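Orotidine 5'-phosphate decarboxylase (Methanocaldococcus jannaschii, PDB 4LUI) probably catalyses the decarboxylation of orotidine 5'-monophosphate to uridine 5'-monophosphate, the last step of de novo UMP synthesis, as a homodimeric TIM-barrel enzyme. Local coordinates at residues Asp42-Val47 with Asn219-Lys225; Ile65-Lys69 with Lys98-Gly102; Lys127-Glu133 with Val159-Pro165. All coordinates share one frame; numbering follows the deposited sequence.

Interaction 1. Residues Asp42-Val47 with Asn219-Lys225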
loop_
_atom_site.group_PDB
_atom_site.type_symbol
_atom_site.label_atom_id
_atom_site.label_comp_id
_atom_site.label_asym_id
_atom_site.label_seq_id
_atom_site.Cartn_x
_atom_site.Cartn_y
_atom_site.Cartn_z
ATOM N N ASP B 42 -15.437 18.349 -14.016
ATOM C CA ASP B 42 -15.638 19.738 -13.614
ATOM C C ASP B 42 -14.315 20.510 -13.498
ATOM O O ASP B 42 -14.271 21.707 -13.822
ATOM C CB ASP B 42 -16.410 19.795 -12.286
ATOM C CG ASP B 42 -17.331 21.008 -12.188
ATOM O OD1 ASP B 42 -17.894 21.419 -13.226
ATOM O OD2 ASP B 42 -17.499 21.550 -11.071
ATOM N N VAL B 43 -13.248 19.831 -13.063
ATOM C CA VAL B 43 -11.974 20.511 -12.768
ATOM C C VAL B 43 -10.890 20.359 -13.839
ATOM O O VAL B 43 -9.822 20.955 -13.719
ATOM C CB VAL B 43 -11.371 20.043 -11.431
ATOM C CG1 VAL B 43 -12.425 20.105 -10.323
ATOM C CG2 VAL B 43 -10.800 18.632 -11.575
ATOM N N LYS B 44 -11.171 19.595 -14.890
ATOM C CA LYS B 44 -10.134 19.181 -15.845
ATOM C C LYS B 44 -9.350 20.328 -16.495
ATOM O O LYS B 44 -8.190 20.157 -16.864
ATOM C CB LYS B 44 -10.731 18.273 -16.923
ATOM C CG LYS B 44 -11.835 18.932 -17.722
ATOM C CD LYS B 44 -12.446 17.994 -18.754
ATOM C CE LYS B 44 -13.468 18.734 -19.603
ATOM N NZ LYS B 44 -14.055 17.876 -20.670
ATOM N N ASP B 45 -9.968 21.496 -16.628
ATOM C CA ASP B 45 -9.306 22.622 -17.283
ATOM C C ASP B 45 -8.363 23.398 -16.359
ATOM O O ASP B 45 -7.631 24.281 -16.811
ATOM C CB ASP B 45 -10.339 23.587 -17.881
ATOM C CG ASP B 45 -11.125 22.975 -19.024
ATOM O OD1 ASP B 45 -10.582 22.108 -19.738
ATOM O OD2 ASP B 45 -12.292 23.378 -19.216
ATOM N N TYR B 46 -8.382 23.084 -15.069
ATOM C CA TYR B 46 -7.572 23.827 -14.104
ATOM C C TYR B 46 -6.517 22.989 -13.398
ATOM O O TYR B 46 -5.529 23.523 -12.898
ATOM C CB TYR B 46 -8.468 24.493 -13.066
ATOM C CG TYR B 46 -9.303 25.577 -13.672
ATOM C CD1 TYR B 46 -8.736 26.791 -14.023
ATOM C CD2 TYR B 46 -10.650 25.378 -13.930
ATOM C CE1 TYR B 46 -9.501 27.793 -14.598
ATOM C CE2 TYR B 46 -11.418 26.370 -14.502
ATOM C CZ TYR B 46 -10.840 27.573 -14.834
ATOM O OH TYR B 46 -11.609 28.561 -15.400
ATOM N N VAL B 47 -6.724 21.680 -13.344
ATOM C CA VAL B 47 -5.753 20.812 -12.696
ATOM C C VAL B 47 -4.802 20.244 -13.729
ATOM O O VAL B 47 -5.159 20.092 -14.897
ATOM C CB VAL B 47 -6.433 19.659 -11.908
ATOM C CG1 VAL B 47 -7.418 20.227 -10.906
ATOM C CG2 VAL B 47 -7.135 18.688 -12.863
ATOM N N ASN B 219 -19.041 23.235 -5.952
ATOM C CA ASN B 219 -18.549 23.861 -7.169
ATOM C C ASN B 219 -17.049 23.659 -7.299
ATOM O O ASN B 219 -16.266 24.599 -7.182
ATOM C CB ASN B 219 -18.933 25.341 -7.212
ATOM C CG ASN B 219 -20.435 25.543 -7.137
ATOM O OD1 ASN B 219 -20.963 25.998 -6.120
ATOM N ND2 ASN B 219 -21.137 25.190 -8.212
ATOM N N PRO B 220 -16.652 22.406 -7.529
ATOM C CA PRO B 220 -15.221 22.102 -7.576
ATOM C C PRO B 220 -14.495 22.872 -8.681
ATOM O O PRO B 220 -13.301 23.124 -8.501
ATOM C CB PRO B 220 -15.180 20.594 -7.849
ATOM C CG PRO B 220 -16.550 20.096 -7.547
ATOM C CD PRO B 220 -17.487 21.221 -7.786
ATOM N N LYS B 221 -15.171 23.226 -9.777
ATOM C CA LYS B 221 -14.512 23.969 -10.863
ATOM C C LYS B 221 -13.964 25.299 -10.359
ATOM O O LYS B 221 -12.793 25.621 -10.592
ATOM C CB LYS B 221 -15.449 24.197 -12.058
ATOM C CG LYS B 221 -14.789 24.910 -13.242
ATOM C CD LYS B 221 -15.780 25.195 -14.366
ATOM C CE LYS B 221 -16.222 23.902 -15.031
ATOM N NZ LYS B 221 -17.345 24.119 -15.988
ATOM N N GLU B 222 -14.803 26.058 -9.658
ATOM C CA GLU B 222 -14.403 27.354 -9.109
ATOM C C GLU B 222 -13.269 27.227 -8.093
ATOM O O GLU B 222 -12.402 28.100 -8.013
ATOM C CB GLU B 222 -15.585 28.045 -8.429
ATOM C CG GLU B 222 -16.771 28.318 -9.327
ATOM C CD GLU B 222 -17.978 28.790 -8.537
ATOM O OE1 GLU B 222 -19.109 28.711 -9.065
ATOM O OE2 GLU B 222 -17.792 29.235 -7.383
ATOM N N GLU B 223 -13.307 26.168 -7.287
ATOM C CA GLU B 223 -12.240 25.928 -6.319
ATOM C C GLU B 223 -10.931 25.604 -7.026
ATOM O O GLU B 223 -9.881 26.135 -6.664
ATOM C CB GLU B 223 -12.616 24.812 -5.335
ATOM C CG GLU B 223 -13.898 25.087 -4.582
ATOM C CD GLU B 223 -13.941 26.484 -3.988
ATOM O OE1 GLU B 223 -12.969 26.881 -3.315
ATOM O OE2 GLU B 223 -14.951 27.184 -4.198
ATOM N N ALA B 224 -10.983 24.737 -8.035
ATOM C CA ALA B 224 -9.768 24.373 -8.765
ATOM C C ALA B 224 -9.190 25.615 -9.438
ATOM O O ALA B 224 -7.974 25.831 -9.420
ATOM C CB ALA B 224 -10.062 23.287 -9.795
ATOM N N LYS B 225 -10.068 26.432 -10.014
ATOM C CA LYS B 225 -9.648 27.697 -10.617
ATOM C C LYS B 225 -8.925 28.571 -9.601
ATOM O O LYS B 225 -7.870 29.139 -9.887
ATOM C CB LYS B 225 -10.862 28.453 -11.164
ATOM C CG LYS B 225 -10.542 29.821 -11.759
ATOM C CD LYS B 225 -11.810 30.485 -12.286
ATOM C CE LYS B 225 -11.498 31.762 -13.057
ATOM N NZ LYS B 225 -11.045 32.870 -12.172
#
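Y46 lies against the flank of helix 220-230 with one face of its ring taken up by K225. CB of K225 sits 3.7 Å from the centroid of the Y46 ring and 9° off the ring normal, a CH-pi contact, and the lysine chain then runs alongside the tyrosine in the same direction, CD of K225 reaching 3.7 Å from OH of Y46. Having CG anti to the backbone N (chi1 177°) lays the K225 methylenes along the ring, while its ammonium group travels on to a salt bridge with E229. A second lysine, K221, brings CG to the edge of the same ring, 3.9 Å from CE2 of Y46.

D42 works at the other end of the contact, at the first turn of the helix. Its OD2 accepts a hydrogen bond from the backbone N of K221 at 3.1 Å; the bond is bent (139° at the hydrogen) and arrives from above the carboxylate plane. The negative charge would also suit the positive end of the helix dipole. OD1 of D42 forms a long salt bridge with NZ of K221, 3.9 Å away.

Between these two ends, CB of A224 fits among V43, Y46 and V47, 3.8 Å from CB of Y46, and CG1 of V43 packs on CB of P220. V43 and P220 both touch I214 of helix 212-215. The contact thus joins helix 33-43 and the loop that follows it to the last helix, 220-230, in the outer layer of the TIM barrel.

Interaction 2. Residues Ile65-Lys69 with Lys98-Gly102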
loop_
_atom_site.group_PDB
_atom_site.type_symbol
_atom_site.label_atom_id
_atom_site.label_comp_id
_atom_site.label_asym_id
_atom_site.label_seq_id
_atom_site.Cartn_x
_atom_site.Cartn_y
_atom_site.Cartn_z
ATOM N N ILE B 65 -9.776 4.191 -13.026
ATOM C CA ILE B 65 -8.623 4.907 -13.564
ATOM C C ILE B 65 -8.755 5.071 -15.079
ATOM O O ILE B 65 -8.501 6.147 -15.626
ATOM C CB ILE B 65 -7.319 4.166 -13.232
ATOM C CG1 ILE B 65 -7.204 3.956 -11.721
ATOM C CG2 ILE B 65 -6.105 4.937 -13.785
ATOM C CD1 ILE B 65 -5.962 3.191 -11.304
ATOM N N LYS B 66 -9.162 3.995 -15.744
ATOM C CA LYS B 66 -9.446 4.007 -17.184
ATOM C C LYS B 66 -10.481 5.073 -17.520
ATOM O O LYS B 66 -10.307 5.842 -18.463
ATOM C CB LYS B 66 -9.952 2.633 -17.645
ATOM C CG LYS B 66 -10.354 2.564 -19.127
ATOM C CD LYS B 66 -10.773 1.149 -19.567
ATOM C CE LYS B 66 -12.093 0.707 -18.934
ATOM N NZ LYS B 66 -12.645 -0.548 -19.549
ATOM N N GLU B 67 -11.549 5.123 -16.728
ATOM C CA GLU B 67 -12.656 6.039 -17.001
ATOM C C GLU B 67 -12.234 7.481 -16.781
ATOM O O GLU B 67 -12.638 8.370 -17.525
ATOM C CB GLU B 67 -13.864 5.718 -16.122
ATOM C CG GLU B 67 -14.560 4.421 -16.461
ATOM C CD GLU B 67 -15.122 4.409 -17.872
ATOM O OE1 GLU B 67 -15.756 5.408 -18.274
ATOM O OE2 GLU B 67 -14.924 3.397 -18.578
ATOM N N ILE B 68 -11.438 7.705 -15.738
ATOM C CA ILE B 68 -10.906 9.030 -15.439
ATOM C C ILE B 68 -10.055 9.490 -16.623
ATOM O O ILE B 68 -10.054 10.674 -16.975
ATOM C CB ILE B 68 -10.114 9.049 -14.096
ATOM C CG1 ILE B 68 -11.085 9.016 -12.916
ATOM C CG2 ILE B 68 -9.233 10.288 -13.994
ATOM C CD1 ILE B 68 -10.430 8.857 -11.556
ATOM N N LYS B 69 -9.382 8.535 -17.265
ATOM C CA LYS B 69 -8.572 8.818 -18.449
ATOM C C LYS B 69 -9.390 9.079 -19.718
ATOM O O LYS B 69 -8.960 9.840 -20.586
ATOM C CB LYS B 69 -7.545 7.710 -18.697
ATOM C CG LYS B 69 -6.375 7.733 -17.735
ATOM C CD LYS B 69 -5.517 8.977 -17.928
ATOM C CE LYS B 69 -4.710 8.915 -19.209
ATOM N NZ LYS B 69 -3.648 9.963 -19.254
ATOM N N LYS B 98 -1.346 0.073 -16.340
ATOM C CA LYS B 98 -2.138 -0.167 -17.537
ATOM C C LYS B 98 -2.939 1.086 -17.898
ATOM O O LYS B 98 -3.016 1.459 -19.069
ATOM C CB LYS B 98 -3.073 -1.356 -17.329
ATOM C CG LYS B 98 -3.904 -1.715 -18.550
ATOM C CD LYS B 98 -4.616 -3.049 -18.358
ATOM C CE LYS B 98 -5.422 -3.419 -19.592
ATOM N NZ LYS B 98 -4.575 -3.370 -20.816
ATOM N N TYR B 99 -3.514 1.737 -16.882
ATOM C CA TYR B 99 -4.316 2.942 -17.092
ATOM C C TYR B 99 -3.745 4.204 -16.444
ATOM O O TYR B 99 -3.951 5.308 -16.959
ATOM C CB TYR B 99 -5.764 2.726 -16.644
ATOM C CG TYR B 99 -6.420 1.558 -17.336
ATOM C CD1 TYR B 99 -6.586 1.552 -18.712
ATOM C CD2 TYR B 99 -6.859 0.452 -16.616
ATOM C CE1 TYR B 99 -7.170 0.481 -19.359
ATOM C CE2 TYR B 99 -7.453 -0.627 -17.256
ATOM C CZ TYR B 99 -7.604 -0.605 -18.628
ATOM O OH TYR B 99 -8.192 -1.671 -19.284
ATOM N N ALA B 100 -3.047 4.055 -15.322
ATOM C CA ALA B 100 -2.422 5.212 -14.684
ATOM C C ALA B 100 -1.145 5.620 -15.418
ATOM O O ALA B 100 -0.535 4.822 -16.127
ATOM C CB ALA B 100 -2.100 4.918 -13.239
ATOM N N ASP B 101 -0.741 6.866 -15.215
ATOM C CA ASP B 101 0.456 7.395 -15.845
ATOM C C ASP B 101 1.656 7.350 -14.920
ATOM O O ASP B 101 2.782 7.522 -15.364
ATOM C CB ASP B 101 0.204 8.830 -16.289
ATOM C CG ASP B 101 -0.915 8.912 -17.285
ATOM O OD1 ASP B 101 -0.763 8.305 -18.370
ATOM O OD2 ASP B 101 -1.942 9.557 -16.984
ATOM N N GLY B 102 1.404 7.128 -13.640
ATOM C CA GLY B 102 2.470 7.070 -12.662
ATOM C C GLY B 102 1.979 6.355 -11.424
ATOM O O GLY B 102 0.775 6.213 -11.208
#
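Y99 and K66 meet in the outer layer of the TIM barrel, where the helix 63-72 packs against the turn that leads from helix 86-97 into strand 102-106. The tyrosine ring receives CB of K66 over the centre of one face, 3.7 Å from the centroid and 11° off the ring normal, a CH-pi contact. K66 and Y99 point the same way, and the lysine continues along the ring until its CD lies 3.7 Å from CE1 of Y99. CG of K98, the preceding residue in the chain, covers the opposite face, so the ring is sandwiched between the aliphatic parts of two lysines.

On the buried side, CG2 of I65 nestles against the backbone joining Y99 and A100, 3.6 Å from CB of Y99 and 4.0 Å from CB of A100. I65 also rests on V76 of strand 75-82, in the barrel wall.

K69, one turn along the helix, passes close to the carbonyl oxygen of Y99, its CG 3.5 Å from that O. Folds at chi2 (-66°) and chi3 (-72°) curl the chain round so that its ammonium group meets D101, which comes from the opposite direction. OD2 of D101 also accepts from the backbone N of V76, which would help to fix the carboxylate; the syn lone pair of OD2 takes NZ of K69 at 2.9 Å in a salt bridge.

Interaction 3. Residues Lys127-Glu133 with Val159-Pro165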
loop_
_atom_site.group_PDB
_atom_site.type_symbol
_atom_site.label_atom_id
_atom_site.label_comp_id
_atom_site.label_asym_id
_atom_site.label_seq_id
_atom_site.Cartn_x
_atom_site.Cartn_y
_atom_site.Cartn_z
ATOM N N LYS B 127 5.726 6.867 -14.999
ATOM C CA LYS B 127 6.484 7.410 -13.875
ATOM C C LYS B 127 6.441 6.575 -12.596
ATOM O O LYS B 127 5.411 5.980 -12.238
ATOM C CB LYS B 127 6.002 8.821 -13.537
ATOM C CG LYS B 127 6.207 9.848 -14.627
ATOM C CD LYS B 127 5.676 11.196 -14.160
ATOM C CE LYS B 127 5.830 12.253 -15.239
ATOM N NZ LYS B 127 5.209 13.522 -14.773
ATOM N N VAL B 128 7.568 6.578 -11.897
ATOM C CA VAL B 128 7.651 6.052 -10.532
ATOM C C VAL B 128 8.014 7.193 -9.576
ATOM O O VAL B 128 8.940 7.959 -9.825
ATOM C CB VAL B 128 8.703 4.952 -10.442
ATOM C CG1 VAL B 128 8.809 4.403 -9.007
ATOM C CG2 VAL B 128 8.376 3.857 -11.415
ATOM N N ILE B 129 7.266 7.304 -8.489
ATOM C CA ILE B 129 7.391 8.414 -7.570
ATOM C C ILE B 129 7.623 7.807 -6.189
ATOM O O ILE B 129 6.867 6.941 -5.765
ATOM C CB ILE B 129 6.085 9.231 -7.572
ATOM C CG1 ILE B 129 5.855 9.867 -8.957
ATOM C CG2 ILE B 129 6.082 10.266 -6.466
ATOM C CD1 ILE B 129 4.401 10.218 -9.246
ATOM N N MET B 130 8.673 8.225 -5.497
ATOM C CA MET B 130 8.987 7.610 -4.203
ATOM C C MET B 130 8.574 8.489 -3.028
ATOM O O MET B 130 8.899 9.681 -2.995
ATOM C CB MET B 130 10.493 7.327 -4.091
ATOM C CG MET B 130 10.862 6.659 -2.759
ATOM S SD MET B 130 12.642 6.597 -2.464
ATOM C CE MET B 130 13.145 5.741 -3.945
ATOM N N VAL B 131 7.884 7.900 -2.052
ATOM C CA VAL B 131 7.657 8.593 -0.791
ATOM C C VAL B 131 8.960 8.617 -0.011
ATOM O O VAL B 131 9.487 7.562 0.344
ATOM C CB VAL B 131 6.647 7.848 0.086
ATOM C CG1 VAL B 131 6.460 8.595 1.406
ATOM C CG2 VAL B 131 5.325 7.715 -0.622
ATOM N N THR B 132 9.477 9.808 0.273
ATOM C CA THR B 132 10.701 9.903 1.068
ATOM C C THR B 132 10.444 10.406 2.483
ATOM O O THR B 132 11.305 10.281 3.356
ATOM C CB THR B 132 11.762 10.830 0.434
ATOM O OG1 THR B 132 11.270 12.177 0.403
ATOM C CG2 THR B 132 12.142 10.362 -0.989
ATOM N N GLU B 133 9.272 10.986 2.715
ATOM C CA GLU B 133 9.015 11.674 3.979
ATOM C C GLU B 133 7.507 11.875 4.139
ATOM O O GLU B 133 6.823 12.174 3.170
ATOM C CB GLU B 133 9.769 13.013 3.967
ATOM C CG GLU B 133 9.891 13.724 5.306
ATOM C CD GLU B 133 11.061 14.707 5.341
ATOM O OE1 GLU B 133 12.032 14.518 4.570
ATOM O OE2 GLU B 133 11.015 15.658 6.153
ATOM N N VAL B 159 14.378 8.003 -9.811
ATOM C CA VAL B 159 12.928 7.977 -9.916
ATOM C C VAL B 159 12.462 9.306 -10.520
ATOM O O VAL B 159 13.236 10.265 -10.627
ATOM C CB VAL B 159 12.253 7.712 -8.554
ATOM C CG1 VAL B 159 12.626 6.324 -8.030
ATOM C CG2 VAL B 159 12.651 8.769 -7.547
ATOM N N ASP B 160 11.205 9.363 -10.935
ATOM C CA ASP B 160 10.696 10.535 -11.638
ATOM C C ASP B 160 10.393 11.714 -10.724
ATOM O O ASP B 160 10.471 12.870 -11.157
ATOM C CB ASP B 160 9.455 10.163 -12.448
ATOM C CG ASP B 160 9.753 9.140 -13.507
ATOM O OD1 ASP B 160 10.088 9.542 -14.642
ATOM O OD2 ASP B 160 9.688 7.936 -13.199
ATOM N N ALA B 161 10.020 11.421 -9.478
ATOM C CA ALA B 161 9.662 12.460 -8.517
ATOM C C ALA B 161 9.630 11.876 -7.118
ATOM O O ALA B 161 9.641 10.656 -6.947
ATOM C CB ALA B 161 8.291 13.064 -8.851
ATOM N N ILE B 162 9.575 12.747 -6.117
ATOM C CA ILE B 162 9.382 12.289 -4.744
ATOM C C ILE B 162 8.174 12.973 -4.119
ATOM O O ILE B 162 7.749 14.061 -4.551
ATOM C CB ILE B 162 10.627 12.554 -3.876
ATOM C CG1 ILE B 162 10.972 14.040 -3.861
ATOM C CG2 ILE B 162 11.817 11.761 -4.396
ATOM C CD1 ILE B 162 12.098 14.374 -2.898
ATOM N N VAL B 163 7.636 12.324 -3.089
ATOM C CA VAL B 163 6.534 12.863 -2.299
ATOM C C VAL B 163 7.106 13.198 -0.930
ATOM O O VAL B 163 7.749 12.362 -0.307
ATOM C CB VAL B 163 5.421 11.820 -2.130
ATOM C CG1 VAL B 163 4.408 12.285 -1.096
ATOM C CG2 VAL B 163 4.745 11.561 -3.449
ATOM N N ALA B 164 6.894 14.430 -0.482
ATOM C CA ALA B 164 7.411 14.884 0.803
ATOM C C ALA B 164 6.545 16.039 1.303
ATOM O O ALA B 164 5.848 16.685 0.515
ATOM C CB ALA B 164 8.876 15.311 0.673
ATOM N N PRO B 165 6.547 16.278 2.621
ATOM C CA PRO B 165 5.679 17.301 3.211
ATOM C C PRO B 165 6.184 18.732 3.057
ATOM O O PRO B 165 7.374 18.961 2.825
ATOM C CB PRO B 165 5.675 16.935 4.705
ATOM C CG PRO B 165 6.151 15.529 4.766
ATOM C CD PRO B 165 7.142 15.417 3.658
#
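D160 reaches back over the start of strand 127-131 and places its carboxylate beside the backbone of K127 and V128. Its OD2 accepts from N of V128 at 2.8 Å in a nearly straight bond (168° at the hydrogen) that comes in 36° out of the carboxylate plane. The backbone N of D160 in turn donates to O of V128. With CG anti to the carbonyl carbon (chi1 -62°), the carboxylate also lies against CB and CG of K127, whose ammonium group goes on to E75.

Beyond this pairing the two segments run as neighbouring parallel strands of the eight-stranded TIM barrel, joined through helix 147-157 in a beta-alpha-beta unit. N of M130 donates to O of A161, O of M130 accepts from N of V163 at 2.9 Å, and N of T132 donates to O of V163. The N of A161, buried here, has no hydrogen-bonding partner.

Side chains alternate between the two faces of the sheet. On the face of I129, V131, A161 and V163, I129 fills the hollow between A161 and V163: its CG2 methyl butts against CG2 of V163, 3.5 Å away, and its CG1 branch lies over the small CB of A161 at 4.0 Å. V131 packs on V163, its side chain about 4 Å from that of K81, the predicted proton donor. On the face of M130 and I162, CG2 of I162 meets CG2 of T132 at 3.7 Å, with A154 and I175 of the helices behind I162. CE of M130, bent at chi3, comes across CG1 of V159 at about a right angle, 4.2 Å off. Past the strand end, CB and CG of E133 rest against CD of P165, both 3.6 Å from it, before the carboxylate pairs with R171 and Q144.

Overall arrangement
Interaction 3 is a buried contact inside the barrel wall, its centre about 8 Å from that of the chain, and the main chain does most of its bonding. Interactions 1 and 2 lie further out, about 18 and 14 Å from the chain centre, and are only partly buried. In each a tyrosine carries a lysine on its face, but the aspartate of interaction 2 makes a close salt bridge, that of interaction 1 a backbone bond and a long ion pair. O of D101, just before strand 102-106, lies 3.0 Å from N of K127, a probable hydrogen bond linking interactions 2 and 3. Interaction 1 touches neither, but spans both in sequence.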